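Local atomic coordinates of pectate lyase (Bacillus, PDB entry 3VMV), a protein that probably cleaves the polygalacturonate chains of pectin by beta-elimination, as a secreted pectate lyase of polysaccharide lyase family 1. Residues A[21-26]-A[48-54]; A[34-38]-A[78-82]; A[83-87]-A[107-111]; A[134-138]-A[319-325]. All blocks are in the same frame, centred on the assembly; numbering follows the deposited sequence.

Contact 1 (A[21-26]-A[48-54]); sequences RVEYAS and LTIYVNG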
loop_
_atom_site.group_PDB
_atom_site.type_symbol
_atom_site.label_atom_id
_atom_site.label_comp_id
_atom_site.label_asym_id
_atom_site.label_seq_id
_atom_site.Cartn_x
_atom_site.Cartn_y
_atom_site.Cartn_z
ATOM N N ARG A 21 4.515 -25.380 1.575
ATOM C CA ARG A 21 3.191 -25.942 1.430
ATOM C C ARG A 21 2.278 -25.021 0.642
ATOM O O ARG A 21 2.476 -23.792 0.629
ATOM C CB ARG A 21 2.581 -26.187 2.813
ATOM C CG ARG A 21 3.251 -27.309 3.569
ATOM C CD ARG A 21 2.472 -27.722 4.817
ATOM N NE ARG A 21 3.312 -28.511 5.717
ATOM C CZ ARG A 21 2.844 -29.318 6.668
ATOM N NH1 ARG A 21 1.535 -29.450 6.845
ATOM N NH2 ARG A 21 3.686 -29.996 7.441
ATOM N N VAL A 22 1.295 -25.633 -0.017
ATOM C CA VAL A 22 0.252 -24.905 -0.747
ATOM C C VAL A 22 -1.100 -25.312 -0.228
ATOM O O VAL A 22 -1.388 -26.506 -0.093
ATOM C CB VAL A 22 0.329 -25.187 -2.277
ATOM C CG1 VAL A 22 -0.752 -24.438 -3.060
ATOM C CG2 VAL A 22 1.710 -24.822 -2.794
ATOM N N GLU A 23 -1.938 -24.334 0.069
ATOM C CA GLU A 23 -3.289 -24.567 0.490
ATOM C C GLU A 23 -4.191 -23.689 -0.312
ATOM O O GLU A 23 -3.772 -22.587 -0.758
ATOM C CB GLU A 23 -3.443 -24.220 1.972
ATOM C CG GLU A 23 -2.840 -25.236 2.907
ATOM C CD GLU A 23 -3.678 -26.532 3.045
ATOM O OE1 GLU A 23 -4.911 -26.549 2.820
ATOM O OE2 GLU A 23 -3.113 -27.546 3.442
ATOM N N TYR A 24 -5.414 -24.139 -0.483
ATOM C CA TYR A 24 -6.448 -23.341 -1.088
ATOM C C TYR A 24 -7.524 -23.043 -0.059
ATOM O O TYR A 24 -8.049 -23.963 0.595
ATOM C CB TYR A 24 -7.059 -24.058 -2.263
ATOM C CG TYR A 24 -6.195 -24.087 -3.521
ATOM C CD1 TYR A 24 -5.120 -24.972 -3.630
ATOM C CD2 TYR A 24 -6.493 -23.261 -4.584
ATOM C CE1 TYR A 24 -4.340 -24.999 -4.803
ATOM C CE2 TYR A 24 -5.757 -23.299 -5.744
ATOM C CZ TYR A 24 -4.676 -24.154 -5.839
ATOM O OH TYR A 24 -3.953 -24.159 -7.016
ATOM N N ALA A 25 -7.901 -21.773 0.033
ATOM C CA ALA A 25 -8.891 -21.379 1.029
ATOM C C ALA A 25 -9.958 -20.520 0.395
ATOM O O ALA A 25 -9.673 -19.709 -0.482
ATOM C CB ALA A 25 -8.207 -20.568 2.133
ATOM N N SER A 26 -11.182 -20.652 0.864
ATOM C CA SER A 26 -12.264 -19.839 0.334
ATOM C C SER A 26 -13.061 -19.172 1.433
ATOM O O SER A 26 -14.080 -18.564 1.162
ATOM C CB SER A 26 -13.194 -20.670 -0.555
ATOM O OG SER A 26 -13.593 -21.843 0.132
ATOM N N LEU A 48 4.480 -20.975 3.322
ATOM C CA LEU A 48 3.101 -21.354 3.084
ATOM C C LEU A 48 2.512 -20.403 2.050
ATOM O O LEU A 48 2.547 -19.201 2.223
ATOM C CB LEU A 48 2.298 -21.250 4.393
ATOM C CG LEU A 48 0.788 -21.548 4.277
ATOM C CD1 LEU A 48 0.482 -22.955 3.772
ATOM C CD2 LEU A 48 0.066 -21.277 5.621
ATOM N N THR A 49 2.005 -20.955 0.962
ATOM C CA THR A 49 1.243 -20.184 -0.005
ATOM C C THR A 49 -0.214 -20.561 0.167
ATOM O O THR A 49 -0.562 -21.753 0.164
ATOM C CB THR A 49 1.702 -20.517 -1.442
ATOM O OG1 THR A 49 3.042 -20.036 -1.602
ATOM C CG2 THR A 49 0.807 -19.849 -2.478
ATOM N N ILE A 50 -1.062 -19.552 0.379
ATOM C CA ILE A 50 -2.494 -19.744 0.466
ATOM C C ILE A 50 -3.129 -19.125 -0.783
ATOM O O ILE A 50 -3.102 -17.885 -0.943
ATOM C CB ILE A 50 -3.054 -19.022 1.705
ATOM C CG1 ILE A 50 -2.326 -19.530 2.951
ATOM C CG2 ILE A 50 -4.552 -19.265 1.774
ATOM C CD1 ILE A 50 -2.759 -18.831 4.257
ATOM N N TYR A 51 -3.626 -19.976 -1.678
ATOM C CA TYR A 51 -4.410 -19.508 -2.827
ATOM C C TYR A 51 -5.839 -19.270 -2.403
ATOM O O TYR A 51 -6.498 -20.172 -1.865
ATOM C CB TYR A 51 -4.365 -20.517 -3.968
ATOM C CG TYR A 51 -3.052 -20.515 -4.683
ATOM C CD1 TYR A 51 -2.666 -19.389 -5.430
ATOM C CD2 TYR A 51 -2.171 -21.608 -4.598
ATOM C CE1 TYR A 51 -1.441 -19.362 -6.088
ATOM C CE2 TYR A 51 -0.912 -21.568 -5.261
ATOM C CZ TYR A 51 -0.566 -20.437 -5.983
ATOM O OH TYR A 51 0.666 -20.356 -6.644
ATOM N N VAL A 52 -6.347 -18.079 -2.682
ATOM C CA VAL A 52 -7.682 -17.707 -2.244
ATOM C C VAL A 52 -8.619 -17.811 -3.451
ATOM O O VAL A 52 -8.465 -17.084 -4.472
ATOM C CB VAL A 52 -7.700 -16.285 -1.672
ATOM C CG1 VAL A 52 -9.093 -15.928 -1.194
ATOM C CG2 VAL A 52 -6.704 -16.166 -0.500
ATOM N N ASN A 53 -9.554 -18.751 -3.344
ATOM C CA ASN A 53 -10.482 -19.040 -4.436
ATOM C C ASN A 53 -11.950 -18.933 -4.027
ATOM O O ASN A 53 -12.817 -19.625 -4.564
ATOM C CB ASN A 53 -10.172 -20.401 -5.098
ATOM C CG ASN A 53 -10.282 -21.592 -4.141
ATOM O OD1 ASN A 53 -10.642 -21.447 -2.975
ATOM N ND2 ASN A 53 -9.998 -22.800 -4.661
ATOM N N GLY A 54 -12.233 -18.012 -3.119
ATOM C CA GLY A 54 -13.603 -17.712 -2.765
ATOM C C GLY A 54 -13.651 -16.352 -2.134
ATOM O O GLY A 54 -12.609 -15.728 -1.960
HETATM O O HOH W 1 4.588 -22.798 -1.020
#
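Tyr24 and Tyr51 lie side by side on strands 21-25 and 48-52, a parallel pair at the N-terminal end of the right-handed parallel beta-helix that characterises this lyase family. Arg21, Glu23 and Ala25 use their backbone groups to bond with Thr49, Tyr51 and Asn53; the bond from Thr49 N to Arg21 O is almost straight at 176°. Val22, Tyr24, Thr49 and Tyr51 share one face. On the other, Ala25 CB meets Ile50 CG2 at 3.9 Å, and Glu23, Ala25 and Leu48 also touch helix 28-40.

Tyr24 shows how the aromatic side is built. Its CB lies 3.9 Å from Tyr51 O. Because CG is anti to the carbonyl carbon (chi1 -75°), and Tyr51 has almost the same first torsion, the two side chains point the same way. Tyr24 CG is 4.0 Å from Tyr51 CB. Along one side of the ring, CD2 approaches Tyr51 CB to 3.5 Å and CE2 rests on the same methylene, a CH-pi contact over the face but offset toward the rim. CE1 faces Tyr51 CD2; CZ is 3.8 Å from Tyr51 CD2, and the tip, OH, passes the same carbon at 3.9 Å. The ring planes meet obliquely, at 33°. Val22 CG1 fills in at the edge of the Tyr51 ring, 3.5 Å from CD2, while Thr49 CG2 sits over one face of that ring. Where the strands begin, a water hydrogen-bonds to Arg21 O at 2.9 Å and also bridges to Thr49 OG1.

Contact 2 (A[34-38]-A[78-82]); sequences LIDNR and IKNIS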
loop_
_atom_site.group_PDB
_atom_site.type_symbol
_atom_site.label_atom_id
_atom_site.label_comp_id
_atom_site.label_asym_id
_atom_site.label_seq_id
_atom_site.Cartn_x
_atom_site.Cartn_y
_atom_site.Cartn_z
ATOM N N LEU A 34 -5.227 -21.819 8.885
ATOM C CA LEU A 34 -3.957 -22.187 8.293
ATOM C C LEU A 34 -2.797 -21.436 8.961
ATOM O O LEU A 34 -1.761 -22.031 9.291
ATOM C CB LEU A 34 -3.957 -21.890 6.803
ATOM C CG LEU A 34 -4.859 -22.791 5.960
ATOM C CD1 LEU A 34 -4.871 -22.239 4.580
ATOM C CD2 LEU A 34 -4.326 -24.229 5.981
ATOM N N ILE A 35 -2.989 -20.142 9.173
ATOM C CA ILE A 35 -1.970 -19.315 9.793
ATOM C C ILE A 35 -1.698 -19.779 11.221
ATOM O O ILE A 35 -0.547 -19.954 11.607
ATOM C CB ILE A 35 -2.410 -17.843 9.796
ATOM C CG1 ILE A 35 -2.419 -17.323 8.350
ATOM C CG2 ILE A 35 -1.529 -17.015 10.747
ATOM C CD1 ILE A 35 -3.189 -16.018 8.162
ATOM N N ASP A 36 -2.762 -19.965 12.002
ATOM C CA ASP A 36 -2.605 -20.271 13.428
ATOM C C ASP A 36 -2.082 -21.693 13.618
ATOM O O ASP A 36 -1.211 -21.926 14.465
ATOM C CB ASP A 36 -3.932 -20.097 14.165
ATOM C CG ASP A 36 -4.424 -18.632 14.180
ATOM O OD1 ASP A 36 -3.703 -17.706 13.722
ATOM O OD2 ASP A 36 -5.549 -18.416 14.662
ATOM N N ASN A 37 -2.594 -22.634 12.828
ATOM C CA ASN A 37 -2.129 -24.006 12.925
ATOM C C ASN A 37 -0.642 -24.078 12.604
ATOM O O ASN A 37 0.118 -24.780 13.282
ATOM C CB ASN A 37 -2.906 -24.911 11.973
ATOM C CG ASN A 37 -4.318 -25.196 12.450
ATOM O OD1 ASN A 37 -4.675 -24.927 13.589
ATOM N ND2 ASN A 37 -5.121 -25.784 11.567
ATOM N N ARG A 38 -0.211 -23.363 11.571
ATOM C CA ARG A 38 1.209 -23.373 11.264
ATOM C C ARG A 38 2.016 -22.775 12.412
ATOM O O ARG A 38 3.075 -23.278 12.783
ATOM C CB ARG A 38 1.523 -22.657 9.947
ATOM C CG ARG A 38 3.005 -22.791 9.588
ATOM C CD ARG A 38 3.369 -21.952 8.374
ATOM N NE ARG A 38 3.318 -20.527 8.735
ATOM C CZ ARG A 38 4.032 -19.572 8.182
ATOM N NH1 ARG A 38 4.838 -19.837 7.151
ATOM N NH2 ARG A 38 3.906 -18.332 8.661
ATOM N N ILE A 78 6.132 -13.660 12.509
ATOM C CA ILE A 78 5.523 -14.631 11.613
ATOM C C ILE A 78 6.162 -14.425 10.245
ATOM O O ILE A 78 6.411 -13.296 9.843
ATOM C CB ILE A 78 3.974 -14.497 11.567
ATOM C CG1 ILE A 78 3.385 -15.621 10.705
ATOM C CG2 ILE A 78 3.528 -13.064 11.109
ATOM C CD1 ILE A 78 1.860 -15.656 10.815
ATOM N N LYS A 79 6.487 -15.505 9.554
ATOM C CA LYS A 79 7.352 -15.399 8.362
ATOM C C LYS A 79 6.894 -16.234 7.191
ATOM O O LYS A 79 6.254 -17.244 7.360
ATOM C CB LYS A 79 8.769 -15.843 8.689
ATOM C CG LYS A 79 9.351 -15.103 9.909
ATOM C CD LYS A 79 10.870 -15.182 9.927
ATOM C CE LYS A 79 11.321 -16.396 10.655
ATOM N NZ LYS A 79 10.949 -16.296 12.090
ATOM N N ASN A 80 7.288 -15.816 5.992
ATOM C CA ASN A 80 7.279 -16.678 4.811
ATOM C C ASN A 80 5.871 -17.131 4.382
ATOM O O ASN A 80 5.556 -18.331 4.348
ATOM C CB ASN A 80 8.186 -17.908 5.022
ATOM C CG ASN A 80 9.583 -17.532 5.505
ATOM O OD1 ASN A 80 10.125 -16.475 5.188
ATOM N ND2 ASN A 80 10.172 -18.433 6.304
ATOM N N ILE A 81 5.050 -16.142 4.027
ATOM C CA ILE A 81 3.691 -16.416 3.574
ATOM C C ILE A 81 3.415 -15.705 2.276
ATOM O O ILE A 81 3.808 -14.544 2.127
ATOM C CB ILE A 81 2.712 -15.894 4.615
ATOM C CG1 ILE A 81 2.843 -16.720 5.890
ATOM C CG2 ILE A 81 1.270 -15.948 4.079
ATOM C CD1 ILE A 81 1.944 -16.226 7.016
ATOM N N SER A 82 2.723 -16.357 1.349
ATOM C CA SER A 82 2.060 -15.651 0.255
ATOM C C SER A 82 0.563 -15.917 0.320
ATOM O O SER A 82 0.153 -17.063 0.581
ATOM C CB SER A 82 2.553 -16.153 -1.102
ATOM O OG SER A 82 3.928 -15.932 -1.291
#
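The guanidinium of Arg38 meets the carbonyl oxygen of Lys79 end-on, NH1 and NH2 both donating to that one atom. The NH2 bond to Lys79 O is 2.9 Å long, and the acceptor lies near the guanidinium plane, which fixes how the group is turned. NH1 also donates to Glu46 O, and adds a weak bond to Asn80 O at 3.3 Å. Around these polar atoms the packing is aliphatic: Ile78 CG1 lies in plane at the guanidinium edge, 3.4 Å from NH2, and Ile81 approaches obliquely through CG1 and CD1.

One helical turn earlier, Ile35 CG2 touches Ile78 CD1 at 3.7 Å, the two side chains crossing at about a right angle. Arg38 spans the gap because CG is anti to the backbone N (chi1 -175°) and the chain runs extended until it bends at chi3. On the strand, the left-handed backbone of Asn80 (phi 65°) allows successive carbonyls, of Lys79 and Asn80, to face the same donor. Farther out, the Asn80 side chain is held by Asn104 and Asp45. Replacing Arg38 with a leucine would probably leave the carbonyls of Lys79 and Glu46 without these donors inside a buried interface. The arrangement, helix 28-40 laid against strand 78-85, is typical of the N-terminal helical cap that closes a pectate lyase beta-helix.

Contact 3 (A[83-87]-A[107-111]); sequences IIGVG and IQNVS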
loop_
_atom_site.group_PDB
_atom_site.type_symbol
_atom_site.label_atom_id
_atom_site.label_comp_id
_atom_site.label_asym_id
_atom_site.label_seq_id
_atom_site.Cartn_x
_atom_site.Cartn_y
_atom_site.Cartn_z
ATOM N N ILE A 83 -0.233 -14.868 0.142
ATOM C CA ILE A 83 -1.683 -14.976 -0.050
ATOM C C ILE A 83 -1.932 -14.498 -1.469
ATOM O O ILE A 83 -1.644 -13.337 -1.784
ATOM C CB ILE A 83 -2.410 -14.074 0.977
ATOM C CG1 ILE A 83 -2.133 -14.639 2.376
ATOM C CG2 ILE A 83 -3.903 -13.953 0.658
ATOM C CD1 ILE A 83 -2.636 -13.771 3.515
ATOM N N ILE A 84 -2.393 -15.409 -2.325
ATOM C CA ILE A 84 -2.509 -15.123 -3.762
ATOM C C ILE A 84 -3.897 -15.490 -4.234
ATOM O O ILE A 84 -4.345 -16.631 -4.049
ATOM C CB ILE A 84 -1.461 -15.913 -4.522
ATOM C CG1 ILE A 84 -0.082 -15.698 -3.903
ATOM C CG2 ILE A 84 -1.524 -15.571 -6.014
ATOM C CD1 ILE A 84 1.028 -16.544 -4.610
ATOM N N GLY A 85 -4.590 -14.539 -4.865
ATOM C CA GLY A 85 -5.878 -14.843 -5.437
ATOM C C GLY A 85 -5.776 -15.770 -6.644
ATOM O O GLY A 85 -4.792 -15.746 -7.382
ATOM N N VAL A 86 -6.796 -16.589 -6.831
ATOM C CA VAL A 86 -6.943 -17.415 -8.023
ATOM C C VAL A 86 -7.811 -16.689 -9.059
ATOM O O VAL A 86 -8.979 -16.415 -8.805
ATOM C CB VAL A 86 -7.578 -18.773 -7.637
ATOM C CG1 VAL A 86 -7.769 -19.677 -8.884
ATOM C CG2 VAL A 86 -6.684 -19.455 -6.640
ATOM N N GLY A 87 -7.242 -16.353 -10.224
ATOM C CA GLY A 87 -8.020 -15.670 -11.252
ATOM C C GLY A 87 -8.571 -14.361 -10.731
ATOM O O GLY A 87 -7.840 -13.552 -10.187
ATOM N N ILE A 107 1.323 -10.425 -0.770
ATOM C CA ILE A 107 -0.134 -10.410 -1.007
ATOM C C ILE A 107 -0.322 -10.009 -2.461
ATOM O O ILE A 107 0.120 -8.917 -2.877
ATOM C CB ILE A 107 -0.811 -9.422 -0.081
ATOM C CG1 ILE A 107 -0.487 -9.751 1.375
ATOM C CG2 ILE A 107 -2.347 -9.363 -0.334
ATOM C CD1 ILE A 107 -0.962 -8.773 2.369
ATOM N N GLN A 108 -0.927 -10.893 -3.240
ATOM C CA GLN A 108 -0.935 -10.712 -4.688
ATOM C C GLN A 108 -2.250 -11.160 -5.281
ATOM O O GLN A 108 -2.837 -12.211 -4.899
ATOM C CB GLN A 108 0.208 -11.544 -5.235
ATOM C CG GLN A 108 0.431 -11.380 -6.722
ATOM C CD GLN A 108 1.701 -12.072 -7.167
ATOM O OE1 GLN A 108 2.611 -11.458 -7.778
ATOM N NE2 GLN A 108 1.772 -13.341 -6.893
ATOM N N ASN A 109 -2.697 -10.437 -6.305
ATOM C CA ASN A 109 -3.871 -10.830 -7.085
ATOM C C ASN A 109 -5.164 -11.026 -6.289
ATOM O O ASN A 109 -5.943 -11.947 -6.575
ATOM C CB ASN A 109 -3.591 -12.102 -7.907
ATOM C CG ASN A 109 -4.577 -12.294 -9.044
ATOM O OD1 ASN A 109 -4.915 -11.336 -9.764
ATOM N ND2 ASN A 109 -5.051 -13.537 -9.205
ATOM N N VAL A 110 -5.368 -10.186 -5.281
ATOM C CA VAL A 110 -6.667 -10.186 -4.585
ATOM C C VAL A 110 -7.366 -8.823 -4.684
ATOM O O VAL A 110 -6.720 -7.782 -4.876
ATOM C CB VAL A 110 -6.508 -10.580 -3.060
ATOM C CG1 VAL A 110 -5.928 -11.965 -2.933
ATOM C CG2 VAL A 110 -5.626 -9.530 -2.328
ATOM N N SER A 111 -8.689 -8.820 -4.514
ATOM C CA SER A 111 -9.438 -7.581 -4.422
ATOM C C SER A 111 -9.906 -7.456 -2.993
ATOM O O SER A 111 -10.472 -8.417 -2.470
ATOM C CB SER A 111 -10.657 -7.607 -5.327
ATOM O OG SER A 111 -10.242 -7.777 -6.688
HETATM O O HOH W 2 -8.410 -12.626 -7.637
#
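The amide of Asn109 turns its nitrogen toward two carbonyls, that of Gly85 at the end of strand 78-85 and that of Gly87 in the loop beyond it. Gly85 O lies in the amide plane of Asn109 and accepts from ND2 at 2.9 Å. Seen from that acceptor the approach is unusual, since ND2 stands over the face of the Gly85 carbonyl, 69° out of its plane and not on a lone pair. With Gly87 O the relation is reversed: ND2 is in the carbonyl plane, on a lone pair at 3.0 Å, whereas the oxygen is tilted from the amide plane. Asn109 CG is anti to the backbone N (chi1 -161°), which carries the amide across to the loop, and OD1 is taken up by the backbone N of Gly323. A water lies 2.8 Å from Gly87 O and contacts Asn109 O.

Before the turn the pairing is regular parallel beta: Gln108 N donates to Ile83 O, and Gly85 N to Gln108 O at 2.9 Å. Ile84 and Gln108 run alongside each other on one face. Gly85 lets the chains close up, because a beta carbon there would collide with Asn109 O, and Val110 CG1 packs 3.5 Å from Gly85 N. Asn109 has a left-handed backbone (phi 57°), as turn asparagines of parallel beta-helices often do. Strand 78-85 lies between strands 48-52 and 105-108, the latter pairing onward with strand 132-135; the C-terminal residues Val322 and Gly323 reach Asn109, and Asn326 pairs with Gly87.

Contact 4 (A[134-138]-A[319-325]); sequences IDHNE and HSGVGVI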
loop_
_atom_site.group_PDB
_atom_site.type_symbol
_atom_site.label_atom_id
_atom_site.label_comp_id
_atom_site.label_asym_id
_atom_site.label_seq_id
_atom_site.Cartn_x
_atom_site.Cartn_y
_atom_site.Cartn_z
ATOM N N ILE A 134 3.190 -6.127 -2.033
ATOM C CA ILE A 134 1.741 -6.028 -2.262
ATOM C C ILE A 134 1.607 -5.736 -3.759
ATOM O O ILE A 134 1.939 -4.622 -4.163
ATOM C CB ILE A 134 1.202 -4.920 -1.410
ATOM C CG1 ILE A 134 1.325 -5.362 0.050
ATOM C CG2 ILE A 134 -0.302 -4.580 -1.802
ATOM C CD1 ILE A 134 1.128 -4.212 1.069
ATOM N N ASP A 135 1.208 -6.755 -4.525
ATOM C CA ASP A 135 1.323 -6.710 -5.994
ATOM C C ASP A 135 0.061 -7.159 -6.697
ATOM O O ASP A 135 -0.525 -8.174 -6.384
ATOM C CB ASP A 135 2.505 -7.595 -6.385
ATOM C CG ASP A 135 2.713 -7.671 -7.903
ATOM O OD1 ASP A 135 3.249 -6.696 -8.447
ATOM O OD2 ASP A 135 2.325 -8.684 -8.500
ATOM N N HIS A 136 -0.366 -6.408 -7.701
ATOM C CA HIS A 136 -1.438 -6.859 -8.585
ATOM C C HIS A 136 -2.762 -7.106 -7.872
ATOM O O HIS A 136 -3.488 -8.028 -8.189
ATOM C CB HIS A 136 -1.008 -8.085 -9.420
ATOM C CG HIS A 136 -0.250 -7.727 -10.663
ATOM N ND1 HIS A 136 1.123 -7.820 -10.748
ATOM C CD2 HIS A 136 -0.671 -7.232 -11.855
ATOM C CE1 HIS A 136 1.507 -7.470 -11.970
ATOM N NE2 HIS A 136 0.442 -7.086 -12.654
ATOM N N ASN A 137 -3.066 -6.216 -6.928
ATOM C CA ASN A 137 -4.337 -6.250 -6.225
ATOM C C ASN A 137 -5.234 -5.085 -6.635
ATOM O O ASN A 137 -4.809 -4.183 -7.366
ATOM C CB ASN A 137 -4.088 -6.156 -4.740
ATOM C CG ASN A 137 -3.045 -7.159 -4.250
ATOM O OD1 ASN A 137 -1.943 -6.757 -3.741
ATOM N ND2 ASN A 137 -3.357 -8.410 -4.334
ATOM N N GLU A 138 -6.459 -5.086 -6.107
ATOM C CA GLU A 138 -7.370 -3.961 -6.301
ATOM C C GLU A 138 -7.974 -3.647 -4.958
ATOM O O GLU A 138 -8.416 -4.540 -4.258
ATOM C CB GLU A 138 -8.458 -4.267 -7.337
ATOM C CG GLU A 138 -7.817 -4.516 -8.698
ATOM C CD GLU A 138 -8.779 -4.676 -9.854
ATOM O OE1 GLU A 138 -9.959 -4.250 -9.777
ATOM O OE2 GLU A 138 -8.351 -5.211 -10.905
ATOM N N HIS A 319 -2.101 -3.512 -17.334
ATOM C CA HIS A 319 -1.587 -4.645 -16.581
ATOM C C HIS A 319 -1.694 -4.534 -15.070
ATOM O O HIS A 319 -1.312 -5.486 -14.349
ATOM C CB HIS A 319 -0.138 -4.937 -16.953
ATOM C CG HIS A 319 0.067 -5.183 -18.407
ATOM N ND1 HIS A 319 -0.437 -6.288 -19.059
ATOM C CD2 HIS A 319 0.708 -4.445 -19.345
ATOM C CE1 HIS A 319 -0.096 -6.230 -20.334
ATOM N NE2 HIS A 319 0.599 -5.124 -20.533
ATOM N N SER A 320 -2.214 -3.408 -14.579
ATOM C CA SER A 320 -2.464 -3.328 -13.135
ATOM C C SER A 320 -3.704 -4.129 -12.723
ATOM O O SER A 320 -4.575 -4.420 -13.523
ATOM C CB SER A 320 -2.534 -1.864 -12.667
ATOM O OG SER A 320 -3.662 -1.204 -13.217
ATOM N N GLY A 321 -3.767 -4.447 -11.436
ATOM C CA GLY A 321 -4.936 -5.096 -10.866
ATOM C C GLY A 321 -4.970 -6.610 -11.000
ATOM O O GLY A 321 -3.945 -7.267 -11.286
ATOM N N VAL A 322 -6.156 -7.166 -10.734
ATOM C CA VAL A 322 -6.328 -8.618 -10.636
ATOM C C VAL A 322 -6.586 -9.266 -11.982
ATOM O O VAL A 322 -6.971 -8.587 -12.952
ATOM C CB VAL A 322 -7.462 -8.983 -9.641
ATOM C CG1 VAL A 322 -7.116 -8.467 -8.251
ATOM C CG2 VAL A 322 -8.832 -8.443 -10.125
ATOM N N GLY A 323 -6.437 -10.592 -12.011
ATOM C CA GLY A 323 -6.669 -11.372 -13.216
ATOM C C GLY A 323 -5.572 -11.246 -14.260
ATOM O O GLY A 323 -5.795 -11.628 -15.418
ATOM N N VAL A 324 -4.417 -10.697 -13.889
ATOM C CA VAL A 324 -3.308 -10.485 -14.831
ATOM C C VAL A 324 -2.204 -11.526 -14.620
ATOM O O VAL A 324 -1.751 -12.159 -15.586
ATOM C CB VAL A 324 -2.729 -9.060 -14.687
ATOM C CG1 VAL A 324 -1.619 -8.849 -15.712
ATOM C CG2 VAL A 324 -3.849 -8.033 -14.908
ATOM N N ILE A 325 -1.785 -11.702 -13.369
ATOM C CA ILE A 325 -0.628 -12.544 -13.035
ATOM C C ILE A 325 -0.965 -13.993 -12.691
ATOM O O ILE A 325 -0.070 -14.839 -12.686
ATOM C CB ILE A 325 0.217 -11.956 -11.863
ATOM C CG1 ILE A 325 -0.595 -11.860 -10.570
ATOM C CG2 ILE A 325 0.773 -10.610 -12.226
ATOM C CD1 ILE A 325 -0.508 -13.100 -9.712
#
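Asp135 barely touches the loop 319-325 itself; it acts through His136, whose ND1 donates to Asp135 OD2 at 2.7 Å with an angle of 163°. The oxygen lies in the imidazole plane, although ND1 stands above the carboxylate plane. Ser168 holds OD1, the other carboxylate oxygen. Fixed this way, the imidazole points into the loop. Its NE2 lies 2.9 Å from His319 O, Gly321 O is at the ring edge, and Ile325 lies over one face, while Val324 CB approaches CD2 at 3.9 Å. Trp169 also stacks with this ring. An alanine in place of His136 would probably leave Asp135 OD2 without its donor and open a gap beside Ile325 and Val324.

Asn137 contributes mainly backbone, its O lying 3.6 Å from Gly321 CA. In Glu138, CG is anti to the carbonyl carbon (chi1 -63°) and the chain extends from there, which carries OE2 to Val322 N; it accepts at 2.9 Å on the anti side of the carboxylate, and Val322 CG2 packs against the same oxygen. A beta carbon on Gly321 would collide with OE2, and the backbone angles there call for glycine in any case. The chemistry implies a loop docked by a carboxylate accepting a peptide N-H and by a ring whose rotation a second carboxylate probably sets, so that the chain end is tied to a turn of the beta-helix.

Contacts 1, 3 and 4 follow one another along the beta-helix through laterally paired strands 21-25, 48-52, 78-85, 105-108 and 132-135. Contact 2 crosses contact 1 in the chain, since helix 28-40 lies between its two strands, and their centres are 11 Å apart. Contacts 2 and 3 use successive parts of strand 78-85, with centres about 16 Å apart, whereas the centres of contacts 3 and 4 are 8 Å apart and the two touch, partly through Asn109 and Gly323. The series therefore runs from the helix at the N-terminal end to contact 4, its centre about 22 Å from that of contact 2, so the C-terminal residues are joined to early coils of the beta-helix.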